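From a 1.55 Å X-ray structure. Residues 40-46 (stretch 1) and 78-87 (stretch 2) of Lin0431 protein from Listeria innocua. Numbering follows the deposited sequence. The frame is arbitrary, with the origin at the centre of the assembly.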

# COMPACT_ATOMS: atom_id res chain seq x y z
N ALA A 40 -2.76 -11.92 -14.71
CA ALA A 40 -3.91 -11.09 -14.40
C ALA A 40 -3.83 -10.56 -12.96
O ALA A 40 -4.80 -9.99 -12.46
N GLN A 41 -2.69 -10.75 -12.30
CA GLN A 41 -2.54 -10.28 -10.94
C GLN A 41 -2.65 -8.76 -10.85
O GLN A 41 -2.04 -8.03 -11.65
N TYR A 42 -3.44 -8.29 -9.90
CA TYR A 42 -3.47 -6.86 -9.64
C TYR A 42 -3.69 -6.57 -8.17
O TYR A 42 -4.18 -7.42 -7.42
N ASN A 43 -3.33 -5.36 -7.76
CA ASN A 43 -3.69 -4.82 -6.45
C ASN A 43 -4.11 -3.39 -6.65
O ASN A 43 -3.33 -2.57 -7.17
N LEU A 44 -5.33 -3.10 -6.22
CA LEU A 44 -5.85 -1.74 -6.27
C LEU A 44 -5.52 -1.06 -4.96
O LEU A 44 -6.05 -1.43 -3.90
N MSE A 45 -4.59 -0.11 -5.02
CA MSE A 45 -4.13 0.63 -3.85
C MSE A 45 -4.98 1.87 -3.67
O MSE A 45 -5.39 2.49 -4.65
N GLU A 46 -5.20 2.24 -2.42
CA GLU A 46 -6.02 3.40 -2.12
C GLU A 46 -5.37 4.20 -1.01
O GLU A 46 -5.04 3.66 0.05
N VAL A 78 1.24 -6.55 3.35
CA VAL A 78 1.93 -7.44 2.43
C VAL A 78 0.94 -8.25 1.62
O VAL A 78 -0.06 -8.77 2.15
N CYS A 79 1.20 -8.35 0.33
CA CYS A 79 0.49 -9.29 -0.53
C CYS A 79 1.56 -10.17 -1.11
O CYS A 79 2.18 -9.83 -2.12
N LEU A 80 1.82 -11.28 -0.43
CA LEU A 80 2.96 -12.13 -0.80
C LEU A 80 2.88 -12.74 -2.22
O LEU A 80 3.82 -12.66 -2.99
N PRO A 81 1.72 -13.30 -2.59
CA PRO A 81 1.63 -13.89 -3.94
C PRO A 81 1.91 -12.90 -5.06
O PRO A 81 2.42 -13.30 -6.11
N HIS A 82 1.57 -11.63 -4.84
CA HIS A 82 1.84 -10.61 -5.87
C HIS A 82 3.12 -9.85 -5.62
O HIS A 82 3.45 -8.91 -6.36
N LYS A 83 3.81 -10.19 -4.54
CA LYS A 83 5.11 -9.56 -4.19
C LYS A 83 4.98 -8.07 -3.91
O LYS A 83 5.92 -7.28 -4.15
N VAL A 84 3.83 -7.68 -3.39
CA VAL A 84 3.57 -6.27 -3.11
C VAL A 84 3.78 -6.01 -1.64
O VAL A 84 3.32 -6.79 -0.79
N PHE A 85 4.50 -4.94 -1.33
CA PHE A 85 4.77 -4.61 0.06
C PHE A 85 4.56 -3.12 0.26
O PHE A 85 4.99 -2.30 -0.57
N VAL A 86 3.93 -2.76 1.37
CA VAL A 86 3.81 -1.37 1.77
C VAL A 86 4.46 -1.23 3.14
O VAL A 86 4.18 -2.01 4.05
N GLU A 87 5.36 -0.26 3.27
CA GLU A 87 5.99 0.03 4.55
C GLU A 87 5.76 1.50 4.85
O GLU A 87 6.03 2.35 3.99

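The contact is made mainly by side chains, with 337 Å² buried over both sides and no clear hydrogen bond crossing between the stretches. On strand 42-46 the CA-to-CB bonds alternate: Asn-43 and Met-45 point toward stretch 2, Tyr-42 points away, and Leu-44 and Glu-46 are out of reach. Gln-41, just before the strand, also points toward it. The answering residues are Cys-79, His-82, Val-84 and Val-86.

His-82 has the largest covered area, 80 Å². It occupies the third position of a type I turn from Leu-80 to Lys-83, closed by Lys-83 N to Leu-80 O at 2.9 Å, and its phi/psi of -97/0 suits that position. The CA-to-CB bond of His-82 points toward stretch 1, and chi1 at -65° (m) with chi2 at -179° sets the ring against Gln-41, Tyr-42 and Asn-43. Gln-41 CB lies over one ring face, 3.6 Å from the centroid and 13° off the normal, a CH-pi contact. The m, t conformation of Gln-41 (chi1 -55°, chi2 154°) carries its amide onward, leaving NE2 4.1 Å from Pro-81 O.

The ring edge meets polar atoms: His-82 ND1 is 3.3 Å from Tyr-42 O and 2.9 Å from the amide atom modelled as Asn-43 ND2, although that amide is probably turned over. Asn-43 is also m (chi1 -64°, chi2 -99°). The amide end of Asn-43 also lies beside Cys-79 SG and Val-84 CG2. Cys-79 and Val-84 are both t and are paired by backbone hydrogen bonds, Cys-79 N to Val-84 O at 2.9 Å and Val-84 N to Cys-79 O at 3.0 Å.

Farther along, packing is apolar. Met-45, a selenomethionine, is m at all three chi angles; this folded chain places CE 3.7 Å from CG2 of Val-86, itself t, across a CA separation of 9.9 Å.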

# COMPACT_ATOMS: atom_id res chain seq x y z
CB ALA A 40 -5.19 -11.88 -14.59
CB GLN A 41 -1.19 -10.71 -10.37
CG GLN A 41 -0.93 -12.21 -10.45
CD GLN A 41 0.55 -12.53 -10.48
OE1 GLN A 41 0.99 -13.44 -11.16
NE2 GLN A 41 1.33 -11.76 -9.71
CB TYR A 42 -4.58 -6.16 -10.46
CG TYR A 42 -5.97 -6.39 -9.90
CD1 TYR A 42 -6.67 -7.54 -10.23
CD2 TYR A 42 -6.58 -5.47 -9.06
CE1 TYR A 42 -7.93 -7.79 -9.71
CE2 TYR A 42 -7.84 -5.70 -8.54
CZ TYR A 42 -8.52 -6.87 -8.88
OH TYR A 42 -9.78 -7.12 -8.38
CB ASN A 43 -2.51 -4.85 -5.44
CG ASN A 43 -2.06 -6.28 -5.11
OD1 ASN A 43 -2.43 -6.88 -4.07
ND2 ASN A 43 -1.26 -6.80 -5.95
CB LEU A 44 -7.35 -1.77 -6.50
CG LEU A 44 -8.05 -0.42 -6.63
CD1 LEU A 44 -7.43 0.46 -7.71
CD2 LEU A 44 -9.51 -0.68 -6.91
CB MSE A 45 -2.67 1.07 -4.07
CG MSE A 45 -1.75 -0.08 -4.49
SE MSE A 45 -1.75 -1.61 -3.29
CE MSE A 45 -1.40 -0.65 -1.60
CB GLU A 46 -7.44 2.98 -1.69
CG GLU A 46 -8.36 4.16 -1.43
CD GLU A 46 -9.75 3.73 -0.97
OE1 GLU A 46 -9.97 2.51 -0.77
OE2 GLU A 46 -10.63 4.60 -0.83
CB VAL A 78 2.89 -8.35 3.16
CG1 VAL A 78 2.14 -9.13 4.18
CG2 VAL A 78 3.59 -9.27 2.17
CB CYS A 79 -0.31 -8.60 -1.65
SG CYS A 79 -1.12 -9.83 -2.73
CB LEU A 80 3.22 -13.21 0.27
CG LEU A 80 4.66 -13.22 0.73
CD1 LEU A 80 4.83 -14.17 1.87
CD2 LEU A 80 5.60 -13.57 -0.42
CB PRO A 81 0.17 -14.38 -4.01
CG PRO A 81 -0.17 -14.67 -2.55
CD PRO A 81 0.52 -13.55 -1.79
CB HIS A 82 0.66 -9.64 -5.95
CG HIS A 82 -0.62 -10.29 -6.41
ND1 HIS A 82 -1.79 -9.59 -6.57
CD2 HIS A 82 -0.90 -11.58 -6.74
CE1 HIS A 82 -2.74 -10.41 -6.99
NE2 HIS A 82 -2.23 -11.63 -7.09
CB LYS A 83 6.17 -9.84 -5.26
CG LYS A 83 6.31 -11.35 -5.58
CD LYS A 83 7.47 -11.61 -6.52
CE LYS A 83 7.53 -13.08 -6.88
NZ LYS A 83 8.68 -13.42 -7.76
CB VAL A 84 2.15 -5.85 -3.56
CG1 VAL A 84 1.79 -4.46 -2.99
CG2 VAL A 84 2.07 -5.84 -5.10
CB PHE A 85 6.22 -4.98 0.37
CG PHE A 85 6.63 -4.78 1.80
CD1 PHE A 85 6.01 -5.48 2.83
CD2 PHE A 85 7.70 -3.95 2.11
CE1 PHE A 85 6.44 -5.33 4.16
CE2 PHE A 85 8.13 -3.79 3.41
CZ PHE A 85 7.49 -4.46 4.44
CB VAL A 86 2.34 -0.95 1.92
CG1 VAL A 86 2.25 0.51 2.40
CG2 VAL A 86 1.58 -1.15 0.61
CB GLU A 87 7.49 -0.24 4.46
CG GLU A 87 8.23 0.14 5.68
CD GLU A 87 9.69 -0.25 5.64
OE1 GLU A 87 10.21 -0.61 4.56
OE2 GLU A 87 10.32 -0.20 6.71